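Local coordinates for uncharacterized protein (Sus scrofa, PDB 5BNF) that is porcine CD38, a disulfide-rich member of the ADP-ribosyl cyclase family with a helical part and a parallel-sheet part, at residues V8-I13 with D43-K48; E212-L217 with I222-Q227; F95-T100 with N141-R146. All blocks are in the same frame, centred on the assembly; numbering follows the deposited sequence.

Contact 1 (V8-I13 with D43-K48)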
ATOM      1  N   VAL A   8       0.611  12.930  16.412  1.00 39.63           N
ATOM      2  CA  VAL A   8       0.406  14.312  16.822  1.00 44.05           C
ATOM      3  C   VAL A   8       0.526  15.234  15.617  1.00 42.04           C
ATOM      4  O   VAL A   8       1.346  15.002  14.730  1.00 43.76           O
ATOM      5  CB  VAL A   8       1.441  14.755  17.868  1.00 43.45           C
ATOM      6  CG1 VAL A   8       1.196  16.205  18.251  1.00 47.69           C
ATOM      7  CG2 VAL A   8       1.354  13.863  19.094  1.00 53.31           C
ATOM      8  N   ASP A   9      -0.291  16.283  15.598  1.00 37.61           N
ATOM      9  CA  ASP A   9      -0.280  17.243  14.504  1.00 47.06           C
ATOM     10  C   ASP A   9      -0.603  16.561  13.191  1.00 48.77           C
ATOM     11  O   ASP A   9      -0.194  17.018  12.125  1.00 48.78           O
ATOM     12  CB  ASP A   9       1.088  17.916  14.403  1.00 53.81           C
ATOM     13  CG  ASP A   9       1.485  18.604  15.686  1.00 74.47           C
ATOM     14  OD1 ASP A   9       0.638  19.323  16.262  1.00 70.89           O
ATOM     15  OD2 ASP A   9       2.645  18.432  16.119  1.00 90.26           O
ATOM     16  N   PHE A  10      -1.341  15.462  13.284  1.00 46.24           N
ATOM     17  CA  PHE A  10      -1.728  14.691  12.119  1.00 39.41           C
ATOM     18  C   PHE A  10      -2.176  15.577  10.961  1.00 41.19           C
ATOM     19  O   PHE A  10      -1.710  15.422   9.834  1.00 46.72           O
ATOM     20  CB  PHE A  10      -2.857  13.724  12.490  1.00 35.62           C
ATOM     21  CG  PHE A  10      -3.376  12.943  11.323  1.00 30.07           C
ATOM     22  CD1 PHE A  10      -2.611  11.933  10.755  1.00 23.87           C
ATOM     23  CD2 PHE A  10      -4.593  13.272  10.736  1.00 31.46           C
ATOM     24  CE1 PHE A  10      -3.049  11.270   9.613  1.00 31.04           C
ATOM     25  CE2 PHE A  10      -5.033  12.613   9.595  1.00 29.36           C
ATOM     26  CZ  PHE A  10      -4.257  11.611   9.033  1.00 16.34           C
ATOM     27  N   GLN A  11      -3.079  16.507  11.247  1.00 43.59           N
ATOM     28  CA  GLN A  11      -3.604  17.409  10.228  1.00 47.46           C
ATOM     29  C   GLN A  11      -2.532  18.215   9.508  1.00 51.28           C
ATOM     30  O   GLN A  11      -2.484  18.247   8.281  1.00 54.23           O
ATOM     31  CB  GLN A  11      -4.622  18.364  10.847  1.00 45.10           C
ATOM     32  CG  GLN A  11      -5.878  17.671  11.321  1.00 55.13           C
ATOM     33  CD  GLN A  11      -5.798  17.227  12.765  1.00 53.39           C
ATOM     34  OE1 GLN A  11      -4.712  17.013  13.313  1.00 46.44           O
ATOM     35  NE2 GLN A  11      -6.958  17.073  13.390  1.00 67.85           N
ATOM     36  N   GLU A  12      -1.674  18.866  10.279  1.00 48.80           N
ATOM     37  CA  GLU A  12      -0.608  19.686   9.725  1.00 53.60           C
ATOM     38  C   GLU A  12       0.323  18.852   8.858  1.00 54.24           C
ATOM     39  O   GLU A  12       0.726  19.268   7.768  1.00 55.40           O
ATOM     40  CB  GLU A  12       0.189  20.307  10.863  1.00 63.86           C
ATOM     41  CG  GLU A  12      -0.644  20.560  12.101  1.00 91.64           C
ATOM     42  CD  GLU A  12       0.205  20.872  13.308  1.00107.41           C
ATOM     43  OE1 GLU A  12      -0.349  20.928  14.427  1.00106.82           O
ATOM     44  OE2 GLU A  12       1.429  21.062  13.133  1.00113.48           O
ATOM     45  N   ILE A  13       0.656  17.666   9.353  1.00 47.42           N
ATOM     46  CA  ILE A  13       1.553  16.768   8.647  1.00 44.57           C
ATOM     47  C   ILE A  13       1.077  16.381   7.254  1.00 48.64           C
ATOM     48  O   ILE A  13       1.825  16.523   6.286  1.00 54.64           O
ATOM     49  CB  ILE A  13       1.808  15.490   9.466  1.00 45.20           C
ATOM     50  CG1 ILE A  13       2.571  15.855  10.742  1.00 40.77           C
ATOM     51  CG2 ILE A  13       2.580  14.474   8.634  1.00 34.97           C
ATOM     52  CD1 ILE A  13       2.997  14.659  11.594  1.00 30.47           C
ATOM     53  N   ASP A  43     -12.348  14.086   7.397  1.00 50.59           N
ATOM     54  CA  ASP A  43     -13.791  13.871   7.417  1.00 50.49           C
ATOM     55  C   ASP A  43     -14.161  12.403   7.411  1.00 49.19           C
ATOM     56  O   ASP A  43     -15.223  12.016   7.897  1.00 54.41           O
ATOM     57  CB  ASP A  43     -14.440  14.550   6.216  1.00 55.03           C
ATOM     58  CG  ASP A  43     -14.504  16.049   6.370  1.00 69.97           C
ATOM     59  OD1 ASP A  43     -13.877  16.566   7.320  1.00 66.43           O
ATOM     60  OD2 ASP A  43     -15.174  16.708   5.545  1.00 77.87           O
ATOM     61  N   ALA A  44     -13.274  11.592   6.858  1.00 45.49           N
ATOM     62  CA  ALA A  44     -13.497  10.162   6.751  1.00 38.10           C
ATOM     63  C   ALA A  44     -13.508   9.392   8.070  1.00 37.48           C
ATOM     64  O   ALA A  44     -14.151   8.346   8.162  1.00 36.55           O
ATOM     65  CB  ALA A  44     -12.448   9.557   5.819  1.00 40.75           C
ATOM     66  N   PHE A  45     -12.823   9.902   9.090  1.00 30.87           N
ATOM     67  CA  PHE A  45     -12.738   9.181  10.356  1.00 34.19           C
ATOM     68  C   PHE A  45     -13.043   9.963  11.632  1.00 33.72           C
ATOM     69  O   PHE A  45     -13.472   9.384  12.631  1.00 31.16           O
ATOM     70  CB  PHE A  45     -11.347   8.563  10.476  1.00 21.65           C
ATOM     71  CG  PHE A  45     -10.257   9.568  10.747  1.00 29.23           C
ATOM     72  CD1 PHE A  45      -9.995   9.999  12.045  1.00 23.68           C
ATOM     73  CD2 PHE A  45      -9.477  10.073   9.705  1.00 34.01           C
ATOM     74  CE1 PHE A  45      -8.979  10.919  12.305  1.00 25.76           C
ATOM     75  CE2 PHE A  45      -8.451  11.001   9.956  1.00 17.43           C
ATOM     76  CZ  PHE A  45      -8.203  11.419  11.258  1.00 25.17           C
ATOM     77  N   ILE A  46     -12.799  11.266  11.602  1.00 37.62           N
ATOM     78  CA  ILE A  46     -13.034  12.118  12.758  1.00 32.80           C
ATOM     79  C   ILE A  46     -14.429  11.911  13.354  1.00 35.19           C
ATOM     80  O   ILE A  46     -15.420  11.783  12.632  1.00 37.81           O
ATOM     81  CB  ILE A  46     -12.826  13.607  12.382  1.00 40.87           C
ATOM     82  CG1 ILE A  46     -11.838  14.260  13.352  1.00 52.06           C
ATOM     83  CG2 ILE A  46     -14.140  14.362  12.428  1.00 53.62           C
ATOM     84  CD1 ILE A  46     -10.433  13.715  13.263  1.00 52.72           C
ATOM     85  N   SER A  47     -14.477  11.862  14.680  1.00 30.60           N
ATOM     86  CA  SER A  47     -15.713  11.678  15.435  1.00 30.69           C
ATOM     87  C   SER A  47     -16.507  10.425  15.073  1.00 34.16           C
ATOM     88  O   SER A  47     -17.732  10.401  15.196  1.00 26.29           O
ATOM     89  CB  SER A  47     -16.614  12.905  15.294  1.00 43.73           C
ATOM     90  OG  SER A  47     -17.304  12.879  14.061  1.00 51.73           O
ATOM     91  N   LYS A  48     -15.808   9.385  14.628  1.00 35.77           N
ATOM     92  CA  LYS A  48     -16.454   8.123  14.287  1.00 31.26           C
ATOM     93  C   LYS A  48     -15.895   6.985  15.142  1.00 35.35           C
ATOM     94  O   LYS A  48     -14.766   7.058  15.637  1.00 26.83           O
ATOM     95  CB  LYS A  48     -16.240   7.791  12.816  1.00 32.43           C
ATOM     96  CG  LYS A  48     -16.889   8.761  11.847  1.00 35.58           C
ATOM     97  CD  LYS A  48     -16.601   8.349  10.407  1.00 47.15           C
ATOM     98  CE  LYS A  48     -17.278   9.279   9.402  1.00 57.35           C
ATOM     99  NZ  LYS A  48     -16.845   9.018   7.999  1.00 57.74           N
TER
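F10 and F45 meet where helix 10-25 starts, beside the last residues of helix 34-45, showing how two aromatic side chains can supply the closest contact between segments whose backbones stay well apart. The pair belongs to the helical part of the ADP-ribosyl cyclase fold: helix 10-25 begins at F10, and F45 lies on the last part of helix 34-45. The aromatic contact carries the close approach. The CE2 atom of F10 lies 3.8 Å from CZ of F45, reaching that ring at its edge and near its plane. The centroids are 5.8 Å apart and the planes stand at 74°, so the rings meet obliquely. F10 holds its CG anti to the backbone N (chi1 177°), which sends its ring out from the first turn of its helix toward F45. Both rings also meet W111, and F41, one turn before F45, packs edge-to-face on F10, so the pair is part of a larger aromatic cluster.

Backbone and polar interactions shape each segment separately. I13 N bonds to D9 O at 3.0 Å in the first turn of helix 10-25. In the other segment, F45 to K48 form a type II beta turn with a weak bond from K48 N to F45 O at 3.1 Å. The lysine then folds back toward the backbone of D43 and A44, where its NZ gives a bond of 2.8 Å to A44 O, approaching from above the carbonyl plane, 62° out of it.

Contact 2 (E212-L217 with I222-Q227)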
ATOM      1  N   GLU A 212       3.466 -20.911  -5.417  1.00 23.71           N
ATOM      2  CA  GLU A 212       2.097 -20.559  -5.065  1.00 30.39           C
ATOM      3  C   GLU A 212       1.711 -19.288  -5.794  1.00 31.13           C
ATOM      4  O   GLU A 212       0.569 -19.143  -6.237  1.00 32.46           O
ATOM      5  CB  GLU A 212       1.948 -20.345  -3.562  1.00 26.60           C
ATOM      6  CG  GLU A 212       2.132 -21.587  -2.741  1.00 40.37           C
ATOM      7  CD  GLU A 212       1.884 -21.338  -1.271  1.00 59.07           C
ATOM      8  OE1 GLU A 212       2.571 -20.465  -0.693  1.00 51.80           O
ATOM      9  OE2 GLU A 212       1.004 -22.014  -0.700  1.00 46.96           O
ATOM     10  N   LEU A 213       2.672 -18.373  -5.918  1.00 21.60           N
ATOM     11  CA  LEU A 213       2.443 -17.108  -6.610  1.00 26.08           C
ATOM     12  C   LEU A 213       2.262 -17.366  -8.100  1.00 23.38           C
ATOM     13  O   LEU A 213       1.366 -16.814  -8.739  1.00 30.44           O
ATOM     14  CB  LEU A 213       3.623 -16.149  -6.394  1.00 26.60           C
ATOM     15  CG  LEU A 213       3.648 -14.876  -7.253  1.00 35.92           C
ATOM     16  CD1 LEU A 213       2.350 -14.095  -7.078  1.00 19.70           C
ATOM     17  CD2 LEU A 213       4.853 -14.006  -6.860  1.00 26.25           C
ATOM     18  N   GLN A 214       3.127 -18.205  -8.647  1.00 23.23           N
ATOM     19  CA  GLN A 214       3.061 -18.551 -10.056  1.00 27.90           C
ATOM     20  C   GLN A 214       1.691 -19.139 -10.434  1.00 23.77           C
ATOM     21  O   GLN A 214       1.091 -18.736 -11.428  1.00 22.53           O
ATOM     22  CB  GLN A 214       4.180 -19.535 -10.383  1.00 24.84           C
ATOM     23  CG  GLN A 214       3.950 -20.348 -11.648  1.00 48.57           C
ATOM     24  CD  GLN A 214       5.016 -20.114 -12.691  1.00 49.59           C
ATOM     25  OE1 GLN A 214       6.206 -20.286 -12.430  1.00 57.06           O
ATOM     26  NE2 GLN A 214       4.593 -19.720 -13.885  1.00 75.78           N
ATOM     27  N   LEU A 215       1.191 -20.085  -9.645  1.00 27.64           N
ATOM     28  CA  LEU A 215      -0.109 -20.689  -9.949  1.00 28.64           C
ATOM     29  C   LEU A 215      -1.215 -19.645  -9.946  1.00 30.44           C
ATOM     30  O   LEU A 215      -2.133 -19.703 -10.756  1.00 33.64           O
ATOM     31  CB  LEU A 215      -0.423 -21.807  -8.956  1.00 33.87           C
ATOM     32  CG  LEU A 215       0.021 -23.223  -9.354  1.00 41.45           C
ATOM     33  CD1 LEU A 215       1.350 -23.212 -10.102  1.00 40.90           C
ATOM     34  CD2 LEU A 215       0.118 -24.059  -8.099  1.00 42.05           C
ATOM     35  N   ILE A 216      -1.129 -18.685  -9.036  1.00 28.45           N
ATOM     36  CA  ILE A 216      -2.119 -17.623  -8.999  1.00 23.65           C
ATOM     37  C   ILE A 216      -2.130 -16.913 -10.350  1.00 27.92           C
ATOM     38  O   ILE A 216      -3.177 -16.727 -10.952  1.00 31.69           O
ATOM     39  CB  ILE A 216      -1.784 -16.584  -7.920  1.00 23.28           C
ATOM     40  CG1 ILE A 216      -2.069 -17.163  -6.528  1.00 22.21           C
ATOM     41  CG2 ILE A 216      -2.560 -15.300  -8.189  1.00 26.12           C
ATOM     42  CD1 ILE A 216      -1.628 -16.263  -5.376  1.00 32.62           C
ATOM     43  N   LEU A 217      -0.944 -16.536 -10.821  1.00 31.89           N
ATOM     44  CA  LEU A 217      -0.795 -15.823 -12.080  1.00 27.77           C
ATOM     45  C   LEU A 217      -1.122 -16.615 -13.342  1.00 33.55           C
ATOM     46  O   LEU A 217      -1.716 -16.073 -14.266  1.00 34.69           O
ATOM     47  CB  LEU A 217       0.622 -15.256 -12.167  1.00 35.28           C
ATOM     48  CG  LEU A 217       0.868 -14.192 -11.100  1.00 26.32           C
ATOM     49  CD1 LEU A 217       2.348 -14.001 -10.869  1.00 50.21           C
ATOM     50  CD2 LEU A 217       0.213 -12.894 -11.537  1.00 29.50           C
ATOM     51  N   ILE A 222      -1.603 -14.770 -16.973  1.00 44.84           N
ATOM     52  CA  ILE A 222      -0.617 -13.706 -16.843  1.00 37.60           C
ATOM     53  C   ILE A 222       0.776 -14.314 -16.752  1.00 38.36           C
ATOM     54  O   ILE A 222       1.022 -15.199 -15.936  1.00 39.50           O
ATOM     55  CB  ILE A 222      -0.832 -12.869 -15.583  1.00 32.67           C
ATOM     56  CG1 ILE A 222      -2.123 -12.062 -15.711  1.00 19.92           C
ATOM     57  CG2 ILE A 222       0.375 -11.951 -15.365  1.00 30.01           C
ATOM     58  CD1 ILE A 222      -2.407 -11.191 -14.514  1.00 32.81           C
ATOM     59  N   LYS A 223       1.687 -13.823 -17.583  1.00 38.84           N
ATOM     60  CA  LYS A 223       3.049 -14.322 -17.595  1.00 34.89           C
ATOM     61  C   LYS A 223       3.750 -14.012 -16.272  1.00 36.78           C
ATOM     62  O   LYS A 223       3.491 -12.989 -15.633  1.00 38.50           O
ATOM     63  CB  LYS A 223       3.813 -13.724 -18.785  1.00 42.63           C
ATOM     64  CG  LYS A 223       3.164 -14.019 -20.153  1.00 60.57           C
ATOM     65  CD  LYS A 223       3.922 -13.355 -21.303  1.00 54.89           C
ATOM     66  CE  LYS A 223       3.279 -13.624 -22.664  1.00 65.87           C
ATOM     67  NZ  LYS A 223       1.863 -13.173 -22.755  1.00 64.38           N
ATOM     68  N   PHE A 224       4.628 -14.921 -15.866  1.00 34.42           N
ATOM     69  CA  PHE A 224       5.372 -14.799 -14.621  1.00 35.24           C
ATOM     70  C   PHE A 224       6.827 -15.219 -14.800  1.00 28.71           C
ATOM     71  O   PHE A 224       7.129 -16.141 -15.551  1.00 35.22           O
ATOM     72  CB  PHE A 224       4.734 -15.690 -13.551  1.00 34.27           C
ATOM     73  CG  PHE A 224       5.494 -15.726 -12.252  1.00 41.70           C
ATOM     74  CD1 PHE A 224       5.462 -14.644 -11.376  1.00 21.34           C
ATOM     75  CD2 PHE A 224       6.241 -16.843 -11.902  1.00 33.48           C
ATOM     76  CE1 PHE A 224       6.163 -14.680 -10.174  1.00 21.71           C
ATOM     77  CE2 PHE A 224       6.942 -16.881 -10.700  1.00 34.71           C
ATOM     78  CZ  PHE A 224       6.901 -15.798  -9.838  1.00 28.99           C
ATOM     79  N   THR A 225       7.721 -14.531 -14.104  1.00 33.88           N
ATOM     80  CA  THR A 225       9.143 -14.840 -14.141  1.00 34.32           C
ATOM     81  C   THR A 225       9.692 -14.530 -12.761  1.00 35.67           C
ATOM     82  O   THR A 225       9.189 -13.649 -12.075  1.00 33.57           O
ATOM     83  CB  THR A 225       9.906 -13.994 -15.189  1.00 30.91           C
ATOM     84  OG1 THR A 225       9.788 -12.604 -14.868  1.00 36.21           O
ATOM     85  CG2 THR A 225       9.349 -14.246 -16.588  1.00 32.51           C
ATOM     86  N   CYS A 226      10.716 -15.269 -12.354  1.00 40.59           N
ATOM     87  CA  CYS A 226      11.345 -15.071 -11.058  1.00 32.20           C
ATOM     88  C   CYS A 226      12.865 -15.115 -11.237  1.00 35.75           C
ATOM     89  O   CYS A 226      13.397 -15.980 -11.929  1.00 32.01           O
ATOM     90  CB  CYS A 226      10.906 -16.167 -10.105  1.00 18.34           C
ATOM     91  SG  CYS A 226      11.531 -16.013  -8.405  1.00 37.55           S
ATOM     92  N   GLN A 227      13.553 -14.182 -10.600  1.00 34.14           N
ATOM     93  CA  GLN A 227      14.996 -14.092 -10.693  1.00 38.73           C
ATOM     94  C   GLN A 227      15.539 -13.823  -9.312  1.00 41.60           C
ATOM     95  O   GLN A 227      14.852 -13.245  -8.471  1.00 34.35           O
ATOM     96  CB  GLN A 227      15.391 -12.953 -11.626  1.00 41.47           C
ATOM     97  CG  GLN A 227      15.969 -13.400 -12.954  1.00 65.35           C
ATOM     98  CD  GLN A 227      16.322 -12.225 -13.849  1.00 70.20           C
ATOM     99  OE1 GLN A 227      15.444 -11.478 -14.282  1.00 61.50           O
ATOM    100  NE2 GLN A 227      17.611 -12.051 -14.125  1.00 53.13           N
TER
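F224 fits between L213, Q214 and L217, an example of how one large side chain can seat a helix against a strand. Its CG is anti to the backbone N (chi1 175°), carrying the ring off the strand and into the helix surface. L213 crosses the ring at about a right angle, with its CD2 3.6 Å from CE1 of F224. L217 comes across in the same manner: its CD1 is 3.8 Å from CG of F224, while the 3.2 Å from that methyl to CD1 of the ring is too short to be taken literally. Over one face of the ring, toward the rim, sits the backbone of Q214, whose CB adds a contact of 3.7 Å to CD2 of F224. Farther along, the other branch of L217 turns to I222, with CD2 of the leucine 3.9 Å from CG2 of the isoleucine.

At the polar edge, where the helix nears its end and the chain turns back, I222 N donates to L217 O at 3.0 Å. This bond is bent, with an angle of 135° at the hydrogen, and the donor is tilted from the carbonyl plane. It is the one hydrogen bond between the segments and ties together the two ends of the short connection.

Helix 212-217 and strand 223-227 run nearly antiparallel, at 162°, with axes 8.3 Å apart, as expected for the second half of a beta-alpha-beta unit. Strand 223-229 is one of the two edge strands of the parallel sheet and bonds along its backbone to strand 186-194; the C226 to C205 disulfide anchors it further. L213 also rests on V178 of helix 172-180.

Contact 3 (F95-T100 with N141-R146)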
ATOM      1  N   PHE A  95       7.221   3.669  -9.289  1.00 56.66           N
ATOM      2  CA  PHE A  95       6.201   3.802  -8.263  1.00 49.23           C
ATOM      3  C   PHE A  95       5.835   2.628  -7.369  1.00 50.59           C
ATOM      4  O   PHE A  95       5.314   1.617  -7.841  1.00 45.91           O
ATOM      5  CB  PHE A  95       4.909   4.312  -8.903  1.00 50.43           C
ATOM      6  CG  PHE A  95       5.036   5.665  -9.542  1.00 66.61           C
ATOM      7  CD1 PHE A  95       4.628   6.813  -8.870  1.00 64.25           C
ATOM      8  CD2 PHE A  95       5.570   5.793 -10.821  1.00 73.21           C
ATOM      9  CE1 PHE A  95       4.750   8.071  -9.461  1.00 63.46           C
ATOM     10  CE2 PHE A  95       5.697   7.042 -11.422  1.00 71.66           C
ATOM     11  CZ  PHE A  95       5.287   8.185 -10.742  1.00 67.92           C
ATOM     12  N   THR A  96       6.101   2.771  -6.071  1.00 42.12           N
ATOM     13  CA  THR A  96       5.710   1.764  -5.089  1.00 37.73           C
ATOM     14  C   THR A  96       4.508   2.455  -4.443  1.00 36.92           C
ATOM     15  O   THR A  96       4.331   3.653  -4.628  1.00 32.90           O
ATOM     16  CB  THR A  96       6.803   1.528  -4.036  1.00 40.41           C
ATOM     17  OG1 THR A  96       7.073   2.747  -3.328  1.00 54.85           O
ATOM     18  CG2 THR A  96       8.068   1.037  -4.700  1.00 53.23           C
ATOM     19  N   LEU A  97       3.678   1.738  -3.698  1.00 34.26           N
ATOM     20  CA  LEU A  97       2.507   2.380  -3.094  1.00 32.88           C
ATOM     21  C   LEU A  97       2.846   3.666  -2.332  1.00 24.94           C
ATOM     22  O   LEU A  97       2.115   4.654  -2.412  1.00 36.49           O
ATOM     23  CB  LEU A  97       1.762   1.401  -2.171  1.00 24.97           C
ATOM     24  CG  LEU A  97       0.440   1.895  -1.569  1.00 30.32           C
ATOM     25  CD1 LEU A  97      -0.445   2.502  -2.638  1.00 28.22           C
ATOM     26  CD2 LEU A  97      -0.273   0.729  -0.900  1.00 32.05           C
ATOM     27  N   GLU A  98       3.963   3.668  -1.617  1.00 24.35           N
ATOM     28  CA  GLU A  98       4.368   4.842  -0.846  1.00 41.44           C
ATOM     29  C   GLU A  98       4.862   6.021  -1.686  1.00 42.41           C
ATOM     30  O   GLU A  98       5.114   7.099  -1.145  1.00 46.16           O
ATOM     31  CB  GLU A  98       5.456   4.470   0.172  1.00 44.92           C
ATOM     32  CG  GLU A  98       5.058   3.401   1.173  1.00 56.96           C
ATOM     33  CD  GLU A  98       4.814   2.062   0.515  1.00 55.63           C
ATOM     34  OE1 GLU A  98       5.704   1.597  -0.226  1.00 59.02           O
ATOM     35  OE2 GLU A  98       3.735   1.476   0.737  1.00 54.49           O
ATOM     36  N   ASN A  99       5.020   5.830  -2.993  1.00 36.83           N
ATOM     37  CA  ASN A  99       5.482   6.926  -3.843  1.00 38.09           C
ATOM     38  C   ASN A  99       4.322   7.641  -4.527  1.00 38.04           C
ATOM     39  O   ASN A  99       4.521   8.627  -5.231  1.00 41.42           O
ATOM     40  CB  ASN A  99       6.484   6.425  -4.890  1.00 29.36           C
ATOM     41  CG  ASN A  99       7.752   5.877  -4.265  1.00 35.21           C
ATOM     42  OD1 ASN A  99       8.356   6.512  -3.402  1.00 35.20           O
ATOM     43  ND2 ASN A  99       8.169   4.697  -4.709  1.00 38.31           N
ATOM     44  N   THR A 100       3.107   7.145  -4.316  1.00 39.24           N
ATOM     45  CA  THR A 100       1.927   7.772  -4.895  1.00 28.01           C
ATOM     46  C   THR A 100       1.510   8.875  -3.939  1.00 34.78           C
ATOM     47  O   THR A 100       1.947   8.902  -2.792  1.00 35.70           O
ATOM     48  CB  THR A 100       0.764   6.785  -5.029  1.00 41.33           C
ATOM     49  OG1 THR A 100       0.358   6.337  -3.728  1.00 37.24           O
ATOM     50  CG2 THR A 100       1.185   5.596  -5.864  1.00 38.61           C
ATOM     51  N   ASN A 141      -5.528  -0.940   3.034  1.00 28.37           N
ATOM     52  CA  ASN A 141      -6.082  -2.079   2.318  1.00 27.53           C
ATOM     53  C   ASN A 141      -6.701  -1.625   1.008  1.00 29.27           C
ATOM     54  O   ASN A 141      -6.542  -2.277  -0.021  1.00 29.71           O
ATOM     55  CB  ASN A 141      -7.148  -2.758   3.160  1.00 41.02           C
ATOM     56  CG  ASN A 141      -6.925  -4.237   3.284  1.00 61.43           C
ATOM     57  OD1 ASN A 141      -7.055  -4.984   2.312  1.00 51.88           O
ATOM     58  ND2 ASN A 141      -6.575  -4.677   4.488  1.00 62.56           N
ATOM     59  N   LEU A 142      -7.406  -0.498   1.053  1.00 29.04           N
ATOM     60  CA  LEU A 142      -8.051   0.052  -0.132  1.00 29.97           C
ATOM     61  C   LEU A 142      -7.036   0.657  -1.116  1.00 36.40           C
ATOM     62  O   LEU A 142      -7.151   0.483  -2.326  1.00 40.63           O
ATOM     63  CB  LEU A 142      -9.064   1.119   0.282  1.00 23.05           C
ATOM     64  CG  LEU A 142      -9.741   1.907  -0.838  1.00 26.86           C
ATOM     65  CD1 LEU A 142     -10.413   0.944  -1.825  1.00 25.30           C
ATOM     66  CD2 LEU A 142     -10.753   2.870  -0.232  1.00 40.33           C
ATOM     67  N   LEU A 143      -6.045   1.364  -0.588  1.00 23.69           N
ATOM     68  CA  LEU A 143      -5.029   1.990  -1.417  1.00 29.39           C
ATOM     69  C   LEU A 143      -4.318   0.920  -2.238  1.00 33.18           C
ATOM     70  O   LEU A 143      -4.109   1.070  -3.442  1.00 29.82           O
ATOM     71  CB  LEU A 143      -4.011   2.726  -0.542  1.00 12.11           C
ATOM     72  CG  LEU A 143      -3.247   3.809  -1.300  1.00 39.52           C
ATOM     73  CD1 LEU A 143      -4.258   4.749  -1.950  1.00 25.54           C
ATOM     74  CD2 LEU A 143      -2.319   4.575  -0.357  1.00 30.22           C
ATOM     75  N   SER A 144      -3.965  -0.172  -1.570  1.00 38.03           N
ATOM     76  CA  SER A 144      -3.283  -1.278  -2.218  1.00 27.81           C
ATOM     77  C   SER A 144      -4.155  -1.875  -3.303  1.00 29.05           C
ATOM     78  O   SER A 144      -3.694  -2.117  -4.418  1.00 31.85           O
ATOM     79  CB  SER A 144      -2.925  -2.340  -1.185  1.00 21.80           C
ATOM     80  OG  SER A 144      -1.945  -1.845  -0.289  1.00 22.21           O
ATOM     81  N   LYS A 145      -5.424  -2.099  -2.983  1.00 29.96           N
ATOM     82  CA  LYS A 145      -6.352  -2.659  -3.952  1.00 31.14           C
ATOM     83  C   LYS A 145      -6.417  -1.783  -5.196  1.00 31.22           C
ATOM     84  O   LYS A 145      -6.331  -2.282  -6.312  1.00 31.95           O
ATOM     85  CB  LYS A 145      -7.748  -2.788  -3.350  1.00 27.49           C
ATOM     86  CG  LYS A 145      -8.777  -3.296  -4.337  1.00 27.61           C
ATOM     87  CD  LYS A 145      -9.445  -4.557  -3.827  1.00 33.75           C
ATOM     88  CE  LYS A 145     -10.956  -4.400  -3.814  1.00 51.00           C
ATOM     89  NZ  LYS A 145     -11.404  -3.325  -2.881  1.00 46.62           N
ATOM     90  N   ARG A 146      -6.581  -0.479  -5.000  1.00 31.40           N
ATOM     91  CA  ARG A 146      -6.650   0.460  -6.120  1.00 41.53           C
ATOM     92  C   ARG A 146      -5.350   0.449  -6.916  1.00 37.42           C
ATOM     93  O   ARG A 146      -5.368   0.381  -8.140  1.00 44.43           O
ATOM     94  CB  ARG A 146      -6.906   1.888  -5.623  1.00 38.35           C
ATOM     95  CG  ARG A 146      -8.324   2.169  -5.152  1.00 64.81           C
ATOM     96  CD  ARG A 146      -9.308   2.151  -6.306  1.00 63.90           C
ATOM     97  NE  ARG A 146     -10.205   1.003  -6.246  1.00 67.94           N
ATOM     98  CZ  ARG A 146     -11.338   0.972  -5.554  1.00 64.49           C
ATOM     99  NH1 ARG A 146     -12.087  -0.124  -5.560  1.00 61.02           N
ATOM    100  NH2 ARG A 146     -11.730   2.040  -4.869  1.00 67.80           N
TER
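L97, in a short 3-10 turn, has its CA 6.9 Å from that of S144 on helix 135-149, so the loop backbone stands off the helix and the leucine spans the gap. The principle illustrated is a single apolar side chain plugging a loop onto a helix. L97 extends from its backbone with chi1 at -175°, CG opposite the N, which carries both methyls to the helix; there they have different partners. CD1 presses on L143, 3.4 Å from its CG, a close squeeze for two carbons, and 3.6 Å from its CD2. The other methyl, CD2, sits against S144, only 3.1 Å from OG. That hydroxyl is already engaged by the W140 carbonyl one turn back, so the leucine meets an oxygen whose polar need is met within the helix.

The carbonyl of L97 is gripped twice: T100 N bonds to it at 3.3 Å, and T100 OG1 at 2.8 Å, lying in the carbonyl plane with a C=O...donor angle of 154°. OG1 also caps G103 N, making T100 the N-cap of helix 101-106, so that one hydroxyl joins the 3-10 turn to the start of the helix.

Outside the two segments, L97 and T100 both touch F147, farther along helix 135-149. L143 leans on M62 of helix 59-64, while S144 packs on T172 and E177 of helix 172-180, which sets helix 135-149 beside helices 59-64 and 172-180.

Overall arrangement
Contact 3 lies near the middle of the chain, about 4 Å from its centre, whereas contacts 1 and 2 lie about 19 and 20 Å out, on opposite sides, with their own centres about 40 Å apart. All three are nevertheless buried locally. None shares a segment or touches another, but helix 135-149 connects two of them: it carries the helical side of contact 3, and its F135 packs on F45 of contact 1. The chemistry follows the setting: an aromatic pair among helices in contact 1, aliphatic packing of a loop on a helix in contact 3, and a ring among aliphatic neighbours, with a cross-segment hydrogen bond, at the sheet edge in contact 2.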